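Local structure of pyridoxamine 5-phosphate-dependent dehydrase (Escherichia coli, 3B8X) at residues D14-K19 against L265-R270; E146-I151 against I156-D161; E280-K285 against L292-E297. The protein removes the C3' hydroxyl from GDP-4-keto-6-deoxy-D-mannose with a vitamin B6 cofactor, by combined transamination and deoxygenation, on the route to L-colitose of the O-antigen. The protein carries 1 engineered substitution. All coordinates share one frame; numbering follows the deposited sequence.

Interaction 1 of 3, residues D14-K19 against L265-R270; sequences DDLEYK and LKKLPR
Lys267 reaches from helix 255-286 to the first turn of helix 15-27, where Asp14 and Glu17 receive its ammonium group. From CB, which points at the other segment, the chain runs out through CG to CD, the first atom near an acidic group, that of Glu17. Lys267 CE lies 3.4 Å from both Asp14 OD1 and OD2, tilted out of the carboxylate plane. The chain bends at its last torsion (chi4 128°), and NZ ends between the two acids. Lys267 NZ bonds to Asp14 OD1 at 2.8 Å, coming from above that carboxylate plane, while the backbone N of Leu16 reaches the same oxygen from the opposite face at 3.0 Å. Glu17 OE2 takes Lys267 NZ on its syn side at 2.5 Å, close to the carboxylate plane, and also accepts from Gln264; the bond from NZ to Glu17 OE1 is weak. The main partner of Glu17 OE1 is the backbone N of Asp14, at 2.7 Å and nearly straight at 178°. The positive charge probably eases the closeness of the two acids. Asp14 OD1 to Leu16 N and Glu17 OE1 to Asp14 N make a capping box at the helix N-terminus, tied by a salt-bridge network to a second helix.

Interaction 2 of 3, residues E146-I151 against I156-D161; sequences EINKII and IILLED. With G4M ([(2R,3S,4R,5R)-5-(2-amino-6-oxo-1,6-dihydro-9H-purin-9-yl)-3,4-dihydroxytetrahydrofuran-2-yl]methyl (2R,3S,4S,5S,6R)-3,4-dihydroxy-5-[({3-hydroxy-2-methyl-5-[(phosphonooxy)methyl]pyridin-4-yl}methyl)amino]-6-methyltetrahydro-2H-pyran-2-yl dihydrogen diphosphate), chain O.
Ile147 makes the first contact from helix 144-151, its CG2 methyl standing 4.1 Å from Leu158 CD1 with the two side chains crossing at about a right angle. This methyl lies opposite the backbone N about the first torsion (chi1 -75° for CG1), and the same residue also packs on Ile118 and Leu121 of helix 118-124. One residue on, Asn148 starts off to the flank, but its amide end swings back until OD1 is 4.2 Å from Leu158 CD2, the other methyl of that leucine. Leu158 is thus met at both branches by consecutive residues of the helix. A turn after Ile147 comes Ile151, which has the most surface buried by the other segment: CG2 sits 3.9 Å from Ile156 CB and equally near Ile156 CD1, while its other branch sends CD1 to within 4.3 Å of Leu158 CB. The helix runs nearly antiparallel to strand 157-161, at 156° with the axes 10.5 Å apart, as the returning helix does in a beta-alpha-beta crossover; strand 129-135 completes the unit. At the far end of the strand Asp161 OD2 lies 2.7 Å from N1L, the pyridine nitrogen of the bound cofactor adduct, and is hydrogen-bonded to Asn62 and Thr93. Across the helix-strand contact itself the chemistry is almost wholly aliphatic, with methyl groups meeting methyl, methylene and methine carbons at van der Waals distance. This implies that the helix is held against the sheet by hydrophobic burial, while the polar side chains of the strand, Glu160 and Asp161, are at its cofactor end.

Interaction 3 of 3, residues E280-K285 against L292-E297; sequences EYFLDK and LDVQQE
Phe282 lays the outer end of its ring against Val294, with CZ 3.7 Å and CE2 3.8 Å from the CG1 methyl. It belongs to the long helix 255-286, which here packs beside the small antiparallel sheet in the smaller domain of this fold type I (aspartate aminotransferase-like) PLP enzyme, formed by strands 292-293, 305-310, 368-372 and 332-333. The two side chains come at each other from opposite directions, and the methyl meets the ring obliquely. Phe282 CG is turned opposite the backbone N (chi1 172°), a setting that extends the ring from the helix toward Val294. The ring belongs to a larger aromatic cluster: it stacks with Phe306 and meets Phe308, both on the neighbouring strand 305-310, while Ile382 and Leu385 of helix 379-388 also pack on it. Val294 touches Phe308 as well, and so takes part in the same apolar layer between helix and sheet.

Leu283, the next residue along the helix, leaves the backbone more to the flank, but its end turns in and brings a methyl up to Val294, the two side chains meeting at a slant. The valine therefore divides its two branches between neighbouring helix residues, CG1 to the phenylalanine and CG2 to the leucine. This is also where the backbones come nearest, with 7.7 Å from Leu283 CA to Val294 CA. Past the valine the polar side chains find partners outside the two segments. Gln295 directs its amide elsewhere, with NE2 donating to the backbone carbonyls of Thr113 and Leu137, and Glu297 pairs through OE2 with Arg276 further back on the helix. Among the apolar contacts of the two segments the shortest is Leu283 CD2 to Val294 CG2, at 3.6 Å.

Interactions 1 and 3 both use helix 255-286, the first farther toward its start and the third near its end, with centres 28 Å apart. Interaction 2 belongs instead to the large mixed sheet and is the buried one of the three; the other two are only partly buried. Chemistry follows the elements joined: interaction 1 ties helix to helix through charge, whereas interactions 2 and 3 each pack a helix on sheet-side residues with apolar groups, almost wholly aliphatic in 2 and with an aromatic ring in 3. No two contacts touch. Along the chain, interaction 2 is nested within the loop that interaction 1 closes, and interaction 3 follows both.

Interaction 1 of 3, residues D14-K19 against L265-R270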
loop_
_atom_site.group_PDB
_atom_site.type_symbol
_atom_site.label_atom_id
_atom_site.label_comp_id
_atom_site.label_asym_id
_atom_site.label_seq_id
_atom_site.Cartn_x
_atom_site.Cartn_y
_atom_site.Cartn_z
ATOM N N ASP B 14 -3.660 7.987 24.990
ATOM C CA ASP B 14 -3.356 8.806 26.151
ATOM C C ASP B 14 -1.930 9.269 26.062
ATOM O O ASP B 14 -1.291 9.188 25.004
ATOM C CB ASP B 14 -3.766 8.261 27.545
ATOM C CG ASP B 14 -3.050 6.994 27.973
ATOM O OD1 ASP B 14 -2.045 6.588 27.349
ATOM O OD2 ASP B 14 -3.519 6.357 28.955
ATOM N N ASP B 15 -1.438 9.789 27.170
ATOM C CA ASP B 15 -0.082 10.281 27.178
ATOM C C ASP B 15 0.877 9.211 26.656
ATOM O O ASP B 15 1.883 9.552 26.044
ATOM C CB ASP B 15 0.330 10.743 28.587
ATOM C CG ASP B 15 0.309 9.593 29.627
ATOM O OD1 ASP B 15 -0.771 9.296 30.205
ATOM O OD2 ASP B 15 1.380 8.987 29.887
ATOM N N LEU B 16 0.598 7.931 26.916
ATOM C CA LEU B 16 1.505 6.858 26.525
ATOM C C LEU B 16 1.731 6.763 25.033
ATOM O O LEU B 16 2.854 6.496 24.587
ATOM C CB LEU B 16 1.118 5.496 27.106
ATOM C CG LEU B 16 1.110 5.436 28.641
ATOM C CD1 LEU B 16 0.813 4.024 29.105
ATOM C CD2 LEU B 16 2.446 5.914 29.196
ATOM N N GLU B 17 0.681 6.982 24.252
ATOM C CA GLU B 17 0.867 6.924 22.811
ATOM C C GLU B 17 1.704 8.103 22.348
ATOM O O GLU B 17 2.583 7.954 21.522
ATOM C CB GLU B 17 -0.444 6.791 22.065
ATOM C CG GLU B 17 -0.978 5.349 22.153
ATOM C CD GLU B 17 -1.664 5.069 23.474
ATOM O OE1 GLU B 17 -1.909 6.019 24.223
ATOM O OE2 GLU B 17 -1.959 3.899 23.776
ATOM N N TYR B 18 1.495 9.262 22.946
ATOM C CA TYR B 18 2.271 10.451 22.598
ATOM C C TYR B 18 3.714 10.324 23.012
ATOM O O TYR B 18 4.612 10.806 22.327
ATOM C CB TYR B 18 1.635 11.654 23.271
ATOM C CG TYR B 18 0.397 12.088 22.517
ATOM C CD1 TYR B 18 -0.875 11.571 22.832
ATOM C CD2 TYR B 18 0.516 12.961 21.423
ATOM C CE1 TYR B 18 -1.988 11.950 22.075
ATOM C CE2 TYR B 18 -0.574 13.322 20.660
ATOM C CZ TYR B 18 -1.828 12.844 21.013
ATOM O OH TYR B 18 -2.912 13.254 20.270
ATOM N N LYS B 19 3.928 9.655 24.136
ATOM C CA LYS B 19 5.277 9.402 24.621
ATOM C C LYS B 19 6.005 8.454 23.661
ATOM O O LYS B 19 7.221 8.539 23.464
ATOM C CB LYS B 19 5.247 8.804 26.048
ATOM C CG LYS B 19 5.278 9.867 27.158
ATOM C CD LYS B 19 4.440 9.485 28.371
ATOM C CE LYS B 19 3.883 10.729 29.067
ATOM N NZ LYS B 19 4.457 10.936 30.431
ATOM N N LEU B 265 -1.676 -2.315 22.469
ATOM C CA LEU B 265 -1.817 -3.717 22.835
ATOM C C LEU B 265 -1.952 -3.848 24.358
ATOM O O LEU B 265 -2.657 -4.719 24.851
ATOM C CB LEU B 265 -0.652 -4.578 22.316
ATOM C CG LEU B 265 -0.580 -4.772 20.781
ATOM C CD1 LEU B 265 0.551 -5.638 20.302
ATOM C CD2 LEU B 265 -1.841 -5.401 20.229
ATOM N N LYS B 266 -1.287 -2.987 25.115
ATOM C CA LYS B 266 -1.443 -3.135 26.543
ATOM C C LYS B 266 -2.831 -2.758 27.003
ATOM O O LYS B 266 -3.339 -3.310 27.986
ATOM C CB LYS B 266 -0.414 -2.319 27.282
ATOM C CG LYS B 266 0.970 -2.531 26.736
ATOM C CD LYS B 266 1.889 -1.502 27.327
ATOM C CE LYS B 266 3.301 -2.009 27.402
ATOM N NZ LYS B 266 4.236 -0.981 27.907
ATOM N N LYS B 267 -3.468 -1.832 26.297
ATOM C CA LYS B 267 -4.784 -1.393 26.739
ATOM C C LYS B 267 -5.907 -2.281 26.213
ATOM O O LYS B 267 -7.026 -2.256 26.728
ATOM C CB LYS B 267 -5.040 0.042 26.259
ATOM C CG LYS B 267 -4.360 1.146 27.107
ATOM C CD LYS B 267 -4.175 2.419 26.298
ATOM C CE LYS B 267 -3.513 3.568 27.071
ATOM N NZ LYS B 267 -2.417 4.032 26.275
ATOM N N LEU B 268 -5.617 -3.023 25.151
ATOM C CA LEU B 268 -6.649 -3.836 24.505
ATOM C C LEU B 268 -7.639 -4.609 25.386
ATOM O O LEU B 268 -8.855 -4.610 25.158
ATOM C CB LEU B 268 -6.015 -4.737 23.446
ATOM C CG LEU B 268 -6.972 -5.629 22.679
ATOM C CD1 LEU B 268 -7.744 -4.768 21.732
ATOM C CD2 LEU B 268 -6.135 -6.646 21.946
ATOM N N PRO B 269 -7.105 -5.323 26.371
ATOM C CA PRO B 269 -7.960 -6.160 27.210
ATOM C C PRO B 269 -9.039 -5.308 27.871
ATOM O O PRO B 269 -10.212 -5.679 27.954
ATOM C CB PRO B 269 -6.977 -6.757 28.245
ATOM C CG PRO B 269 -5.617 -6.755 27.507
ATOM C CD PRO B 269 -5.680 -5.408 26.764
ATOM N N ARG B 270 -8.631 -4.154 28.356
ATOM C CA ARG B 270 -9.570 -3.255 28.984
ATOM C C ARG B 270 -10.504 -2.698 27.914
ATOM O O ARG B 270 -11.700 -2.509 28.106
ATOM C CB ARG B 270 -8.790 -2.132 29.639
ATOM C CG ARG B 270 -9.593 -1.418 30.710
ATOM C CD ARG B 270 -8.836 -0.281 31.390
ATOM N NE ARG B 270 -7.827 0.395 30.563
ATOM C CZ ARG B 270 -8.056 1.505 29.865
ATOM N NH1 ARG B 270 -9.285 2.025 29.861
ATOM N NH2 ARG B 270 -7.073 2.084 29.162
#

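Interaction 2 of 3, residues E146-I151 against I156-D161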
loop_
_atom_site.group_PDB
_atom_site.type_symbol
_atom_site.label_atom_id
_atom_site.label_comp_id
_atom_site.label_asym_id
_atom_site.label_seq_id
_atom_site.Cartn_x
_atom_site.Cartn_y
_atom_site.Cartn_z
ATOM N N GLU B 146 -18.253 -25.292 13.091
ATOM C CA GLU B 146 -19.102 -25.639 11.965
ATOM C C GLU B 146 -18.323 -25.531 10.672
ATOM O O GLU B 146 -18.511 -26.336 9.748
ATOM C CB GLU B 146 -20.311 -24.673 11.880
ATOM C CG GLU B 146 -21.234 -24.707 13.089
ATOM C CD GLU B 146 -21.696 -26.107 13.443
ATOM O OE1 GLU B 146 -22.924 -26.342 13.415
ATOM O OE2 GLU B 146 -20.834 -26.957 13.766
ATOM N N ILE B 147 -17.520 -24.473 10.581
ATOM C CA ILE B 147 -16.768 -24.226 9.360
ATOM C C ILE B 147 -15.746 -25.314 9.098
ATOM O O ILE B 147 -15.616 -25.823 7.982
ATOM C CB ILE B 147 -16.078 -22.869 9.395
ATOM C CG1 ILE B 147 -17.137 -21.796 9.181
ATOM C CG2 ILE B 147 -15.003 -22.795 8.324
ATOM C CD1 ILE B 147 -16.610 -20.461 9.181
ATOM N N ASN B 148 -15.017 -25.676 10.144
ATOM C CA ASN B 148 -14.028 -26.727 9.995
ATOM C C ASN B 148 -14.653 -28.088 9.676
ATOM O O ASN B 148 -14.075 -28.881 8.925
ATOM C CB ASN B 148 -13.148 -26.779 11.237
ATOM C CG ASN B 148 -12.006 -25.785 11.151
ATOM O OD1 ASN B 148 -11.446 -25.583 10.070
ATOM N ND2 ASN B 148 -11.688 -25.124 12.263
ATOM N N LYS B 149 -15.862 -28.329 10.180
ATOM C CA LYS B 149 -16.583 -29.572 9.890
ATOM C C LYS B 149 -16.848 -29.635 8.394
ATOM O O LYS B 149 -16.607 -30.653 7.738
ATOM C CB LYS B 149 -17.929 -29.587 10.604
ATOM C CG LYS B 149 -17.826 -29.808 12.091
ATOM C CD LYS B 149 -19.185 -30.170 12.678
ATOM C CE LYS B 149 -19.071 -31.325 13.674
ATOM N NZ LYS B 149 -18.275 -30.974 14.896
ATOM N N ILE B 150 -17.382 -28.537 7.869
ATOM C CA ILE B 150 -17.668 -28.418 6.445
ATOM C C ILE B 150 -16.413 -28.749 5.614
ATOM O O ILE B 150 -16.492 -29.517 4.647
ATOM C CB ILE B 150 -18.216 -27.006 6.093
ATOM C CG1 ILE B 150 -19.537 -26.721 6.824
ATOM C CG2 ILE B 150 -18.492 -26.893 4.578
ATOM C CD1 ILE B 150 -20.208 -25.369 6.352
ATOM N N ILE B 151 -15.271 -28.153 5.961
ATOM C CA ILE B 151 -14.030 -28.398 5.217
ATOM C C ILE B 151 -13.686 -29.889 5.283
ATOM O O ILE B 151 -13.322 -30.502 4.280
ATOM C CB ILE B 151 -12.867 -27.500 5.683
ATOM C CG1 ILE B 151 -13.202 -26.047 5.333
ATOM C CG2 ILE B 151 -11.591 -27.892 4.947
ATOM C CD1 ILE B 151 -12.239 -25.037 5.938
ATOM N N ILE B 156 -8.789 -27.438 1.439
ATOM C CA ILE B 156 -9.382 -26.101 1.283
ATOM C C ILE B 156 -8.727 -25.189 2.301
ATOM O O ILE B 156 -8.783 -25.448 3.497
ATOM C CB ILE B 156 -10.886 -26.089 1.602
ATOM C CG1 ILE B 156 -11.644 -26.999 0.627
ATOM C CG2 ILE B 156 -11.414 -24.652 1.521
ATOM C CD1 ILE B 156 -12.851 -27.702 1.269
ATOM N N ILE B 157 -8.069 -24.146 1.833
ATOM C CA ILE B 157 -7.407 -23.265 2.773
ATOM C C ILE B 157 -8.449 -22.367 3.453
ATOM O O ILE B 157 -9.376 -21.830 2.792
ATOM C CB ILE B 157 -6.434 -22.335 2.048
ATOM C CG1 ILE B 157 -5.304 -23.111 1.391
ATOM C CG2 ILE B 157 -5.901 -21.290 3.022
ATOM C CD1 ILE B 157 -4.899 -22.542 0.037
ATOM N N LEU B 158 -8.226 -22.126 4.742
ATOM C CA LEU B 158 -9.082 -21.221 5.498
ATOM C C LEU B 158 -8.288 -19.953 5.797
ATOM O O LEU B 158 -7.153 -20.020 6.362
ATOM C CB LEU B 158 -9.475 -21.871 6.834
ATOM C CG LEU B 158 -10.254 -21.015 7.819
ATOM C CD1 LEU B 158 -11.632 -20.653 7.265
ATOM C CD2 LEU B 158 -10.345 -21.670 9.157
ATOM N N LEU B 159 -8.902 -18.812 5.441
ATOM C CA LEU B 159 -8.276 -17.507 5.720
ATOM C C LEU B 159 -9.263 -16.734 6.547
ATOM O O LEU B 159 -10.428 -16.991 6.403
ATOM C CB LEU B 159 -8.124 -16.744 4.427
ATOM C CG LEU B 159 -7.139 -17.525 3.546
ATOM C CD1 LEU B 159 -7.105 -16.935 2.151
ATOM C CD2 LEU B 159 -5.769 -17.599 4.219
ATOM N N GLU B 160 -8.841 -15.764 7.355
ATOM C CA GLU B 160 -9.822 -14.946 8.066
ATOM C C GLU B 160 -9.456 -13.514 7.786
ATOM O O GLU B 160 -8.278 -13.160 7.806
ATOM C CB GLU B 160 -9.647 -15.062 9.578
ATOM C CG GLU B 160 -10.303 -16.264 10.229
ATOM C CD GLU B 160 -9.937 -16.364 11.700
ATOM O OE1 GLU B 160 -10.617 -15.746 12.549
ATOM O OE2 GLU B 160 -8.918 -17.011 12.025
ATOM N N ASP B 161 -10.453 -12.688 7.518
ATOM C CA ASP B 161 -10.212 -11.264 7.411
ATOM C C ASP B 161 -10.735 -10.869 8.805
ATOM O O ASP B 161 -11.928 -10.981 9.057
ATOM C CB ASP B 161 -11.044 -10.616 6.284
ATOM C CG ASP B 161 -11.040 -9.065 6.369
ATOM O OD1 ASP B 161 -10.726 -8.588 7.481
ATOM O OD2 ASP B 161 -11.334 -8.348 5.353
HETATM O OP3 G4M O . -9.235 0.321 6.888
HETATM P PL G4M O . -8.143 -0.813 6.697
HETATM O OP1 G4M O . -7.384 -0.722 5.265
HETATM O OP2 G4M O . -7.058 -0.695 7.877
HETATM O OP4 G4M O . -8.852 -2.264 6.907
HETATM C C5B G4M O . -9.586 -2.555 5.752
HETATM C C5L G4M O . -10.633 -3.532 6.133
HETATM C C6L G4M O . -10.485 -4.861 5.762
HETATM N N1L G4M O . -11.435 -5.724 6.040
HETATM C C2L G4M O . -12.545 -5.403 6.668
HETATM C C2A G4M O . -13.617 -6.442 6.902
HETATM C C3L G4M O . -12.774 -4.107 7.122
HETATM O O3L G4M O . -13.963 -3.827 7.698
HETATM C C4L G4M O . -11.756 -3.132 6.870
HETATM C C4A G4M O . -11.900 -1.795 7.266
HETATM N N4A G4M O . -13.017 -1.403 7.800
HETATM C C4G G4M O . -13.113 -0.076 8.296
HETATM C C5G G4M O . -14.512 0.475 8.148
HETATM C C6G G4M O . -15.540 -0.507 8.709
HETATM O O5G G4M O . -14.471 1.605 9.013
HETATM C C3G G4M O . -12.175 0.883 7.544
HETATM O O3G G4M O . -11.069 1.158 8.396
HETATM C C2G G4M O . -12.915 2.223 7.262
HETATM O O2G G4M O . -12.005 3.269 6.908
HETATM C C1G G4M O . -13.697 2.668 8.475
HETATM O O1G G4M O . -14.676 3.576 7.989
HETATM P P2 G4M O . -15.048 4.853 8.862
HETATM O O3P G4M O . -15.312 4.415 10.396
HETATM O O4P G4M O . -16.470 5.412 8.319
HETATM O OPP G4M O . -13.769 5.813 8.658
HETATM P P G4M O . -13.998 7.307 9.203
HETATM O O1P G4M O . -15.281 8.151 8.695
HETATM O O2P G4M O . -12.667 7.992 8.662
HETATM O "O5'" G4M O . -13.756 7.339 10.765
HETATM C "C5'" G4M O . -14.961 7.136 11.473
HETATM C "C4'" G4M O . -15.072 8.250 12.502
HETATM O "O4'" G4M O . -13.768 8.479 13.114
HETATM C "C3'" G4M O . -15.464 9.575 11.807
HETATM O "O3'" G4M O . -16.235 10.308 12.748
HETATM C "C2'" G4M O . -14.100 10.246 11.530
HETATM O "O2'" G4M O . -14.279 11.668 11.544
HETATM C "C1'" G4M O . -13.340 9.819 12.777
HETATM N N9 G4M O . -11.889 9.852 12.562
HETATM C C8 G4M O . -11.194 9.053 11.710
HETATM N N7 G4M O . -9.914 9.350 11.828
HETATM C C4 G4M O . -11.008 10.654 13.243
HETATM C C5 G4M O . -9.716 10.330 12.769
HETATM C C6 G4M O . -8.576 11.015 13.326
HETATM O O6 G4M O . -7.424 10.793 12.983
HETATM N N3 G4M O . -11.157 11.597 14.178
HETATM C C2 G4M O . -10.101 12.230 14.663
HETATM N N1 G4M O . -8.819 11.958 14.261
HETATM N N2 G4M O . -10.284 13.198 15.601
#

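Interaction 3 of 3, residues E280-K285 against L292-E297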
loop_
_atom_site.group_PDB
_atom_site.type_symbol
_atom_site.label_atom_id
_atom_site.label_comp_id
_atom_site.label_asym_id
_atom_site.label_seq_id
_atom_site.Cartn_x
_atom_site.Cartn_y
_atom_site.Cartn_z
ATOM N N GLU B 280 -23.494 -5.410 26.604
ATOM C CA GLU B 280 -24.451 -6.027 27.493
ATOM C C GLU B 280 -25.632 -5.116 27.748
ATOM O O GLU B 280 -26.786 -5.533 27.680
ATOM C CB GLU B 280 -23.768 -6.362 28.807
ATOM C CG GLU B 280 -24.698 -6.661 29.954
ATOM C CD GLU B 280 -23.894 -6.826 31.219
ATOM O OE1 GLU B 280 -23.496 -5.808 31.830
ATOM O OE2 GLU B 280 -23.591 -7.986 31.551
ATOM N N TYR B 281 -25.343 -3.855 28.019
ATOM C CA TYR B 281 -26.387 -2.872 28.259
ATOM C C TYR B 281 -27.235 -2.649 26.993
ATOM O O TYR B 281 -28.475 -2.638 27.000
ATOM C CB TYR B 281 -25.696 -1.578 28.686
ATOM C CG TYR B 281 -26.664 -0.562 29.200
ATOM C CD1 TYR B 281 -27.361 -0.815 30.371
ATOM C CD2 TYR B 281 -26.953 0.607 28.483
ATOM C CE1 TYR B 281 -28.267 0.087 30.869
ATOM C CE2 TYR B 281 -27.872 1.499 28.956
ATOM C CZ TYR B 281 -28.528 1.235 30.167
ATOM O OH TYR B 281 -29.441 2.140 30.687
ATOM N N PHE B 282 -26.533 -2.509 25.879
ATOM C CA PHE B 282 -27.199 -2.340 24.577
ATOM C C PHE B 282 -28.233 -3.468 24.331
ATOM O O PHE B 282 -29.409 -3.208 24.011
ATOM C CB PHE B 282 -26.126 -2.382 23.466
ATOM C CG PHE B 282 -26.696 -2.416 22.064
ATOM C CD1 PHE B 282 -27.328 -1.293 21.534
ATOM C CD2 PHE B 282 -26.630 -3.583 21.308
ATOM C CE1 PHE B 282 -27.892 -1.324 20.233
ATOM C CE2 PHE B 282 -27.190 -3.650 20.026
ATOM C CZ PHE B 282 -27.840 -2.526 19.490
ATOM N N LEU B 283 -27.784 -4.718 24.491
ATOM C CA LEU B 283 -28.645 -5.866 24.266
ATOM C C LEU B 283 -29.816 -5.836 25.244
ATOM O O LEU B 283 -30.965 -6.118 24.881
ATOM C CB LEU B 283 -27.872 -7.185 24.397
ATOM C CG LEU B 283 -26.872 -7.430 23.246
ATOM C CD1 LEU B 283 -26.012 -8.695 23.422
ATOM C CD2 LEU B 283 -27.510 -7.351 21.817
ATOM N N ASP B 284 -29.532 -5.487 26.487
ATOM C CA ASP B 284 -30.593 -5.466 27.473
ATOM C C ASP B 284 -31.571 -4.364 27.080
ATOM O O ASP B 284 -32.792 -4.491 27.191
ATOM C CB ASP B 284 -30.018 -5.206 28.856
ATOM C CG ASP B 284 -31.050 -4.690 29.823
ATOM O OD1 ASP B 284 -32.108 -5.349 29.965
ATOM O OD2 ASP B 284 -30.820 -3.624 30.433
ATOM N N LYS B 285 -31.044 -3.277 26.552
ATOM C CA LYS B 285 -31.939 -2.207 26.155
ATOM C C LYS B 285 -32.760 -2.362 24.862
ATOM O O LYS B 285 -33.806 -1.708 24.689
ATOM C CB LYS B 285 -31.146 -0.904 26.104
ATOM C CG LYS B 285 -30.803 -0.410 27.460
ATOM C CD LYS B 285 -31.486 0.920 27.582
ATOM C CE LYS B 285 -32.358 0.994 28.800
ATOM N NZ LYS B 285 -32.863 2.388 28.855
ATOM N N LEU B 292 -36.703 -3.436 15.463
ATOM C CA LEU B 292 -35.312 -3.610 15.083
ATOM C C LEU B 292 -34.693 -4.866 15.655
ATOM O O LEU B 292 -34.848 -5.107 16.857
ATOM C CB LEU B 292 -34.479 -2.421 15.538
ATOM C CG LEU B 292 -34.865 -1.009 15.098
ATOM C CD1 LEU B 292 -34.008 -0.001 15.918
ATOM C CD2 LEU B 292 -34.541 -0.865 13.691
ATOM N N ASP B 293 -33.987 -5.624 14.794
ATOM C CA ASP B 293 -33.249 -6.801 15.274
ATOM C C ASP B 293 -31.800 -6.430 15.507
ATOM O O ASP B 293 -31.247 -5.571 14.823
ATOM C CB ASP B 293 -33.291 -7.936 14.238
ATOM C CG ASP B 293 -34.598 -8.692 14.274
ATOM O OD1 ASP B 293 -34.967 -9.100 15.398
ATOM O OD2 ASP B 293 -35.279 -8.807 13.218
ATOM N N VAL B 294 -31.174 -7.066 16.489
ATOM C CA VAL B 294 -29.758 -6.800 16.740
ATOM C C VAL B 294 -28.879 -8.000 16.320
ATOM O O VAL B 294 -29.372 -9.023 15.820
ATOM C CB VAL B 294 -29.530 -6.453 18.220
ATOM C CG1 VAL B 294 -30.337 -5.168 18.605
ATOM C CG2 VAL B 294 -29.938 -7.614 19.116
ATOM N N GLN B 295 -27.567 -7.891 16.482
ATOM C CA GLN B 295 -26.704 -8.990 16.070
ATOM C C GLN B 295 -26.719 -10.131 17.110
ATOM O O GLN B 295 -26.657 -9.890 18.320
ATOM C CB GLN B 295 -25.253 -8.494 15.817
ATOM C CG GLN B 295 -24.211 -9.516 15.264
ATOM C CD GLN B 295 -22.901 -8.827 14.864
ATOM O OE1 GLN B 295 -22.550 -7.792 15.433
ATOM N NE2 GLN B 295 -22.202 -9.370 13.863
ATOM N N GLN B 296 -26.844 -11.354 16.600
ATOM C CA GLN B 296 -26.755 -12.538 17.430
ATOM C C GLN B 296 -25.289 -12.875 17.566
ATOM O O GLN B 296 -24.625 -13.167 16.554
ATOM C CB GLN B 296 -27.406 -13.734 16.762
ATOM C CG GLN B 296 -27.141 -15.021 17.534
ATOM C CD GLN B 296 -27.734 -16.228 16.821
ATOM O OE1 GLN B 296 -27.008 -17.126 16.378
ATOM N NE2 GLN B 296 -29.050 -16.218 16.641
ATOM N N GLU B 297 -24.820 -12.885 18.809
ATOM C CA GLU B 297 -23.435 -13.181 19.134
ATOM C C GLU B 297 -23.014 -14.646 19.004
ATOM O O GLU B 297 -23.704 -15.538 19.495
ATOM C CB GLU B 297 -23.168 -12.768 20.589
ATOM C CG GLU B 297 -21.701 -12.964 21.007
ATOM C CD GLU B 297 -21.418 -12.318 22.327
ATOM O OE1 GLU B 297 -22.376 -12.233 23.118
ATOM O OE2 GLU B 297 -20.283 -11.858 22.575
#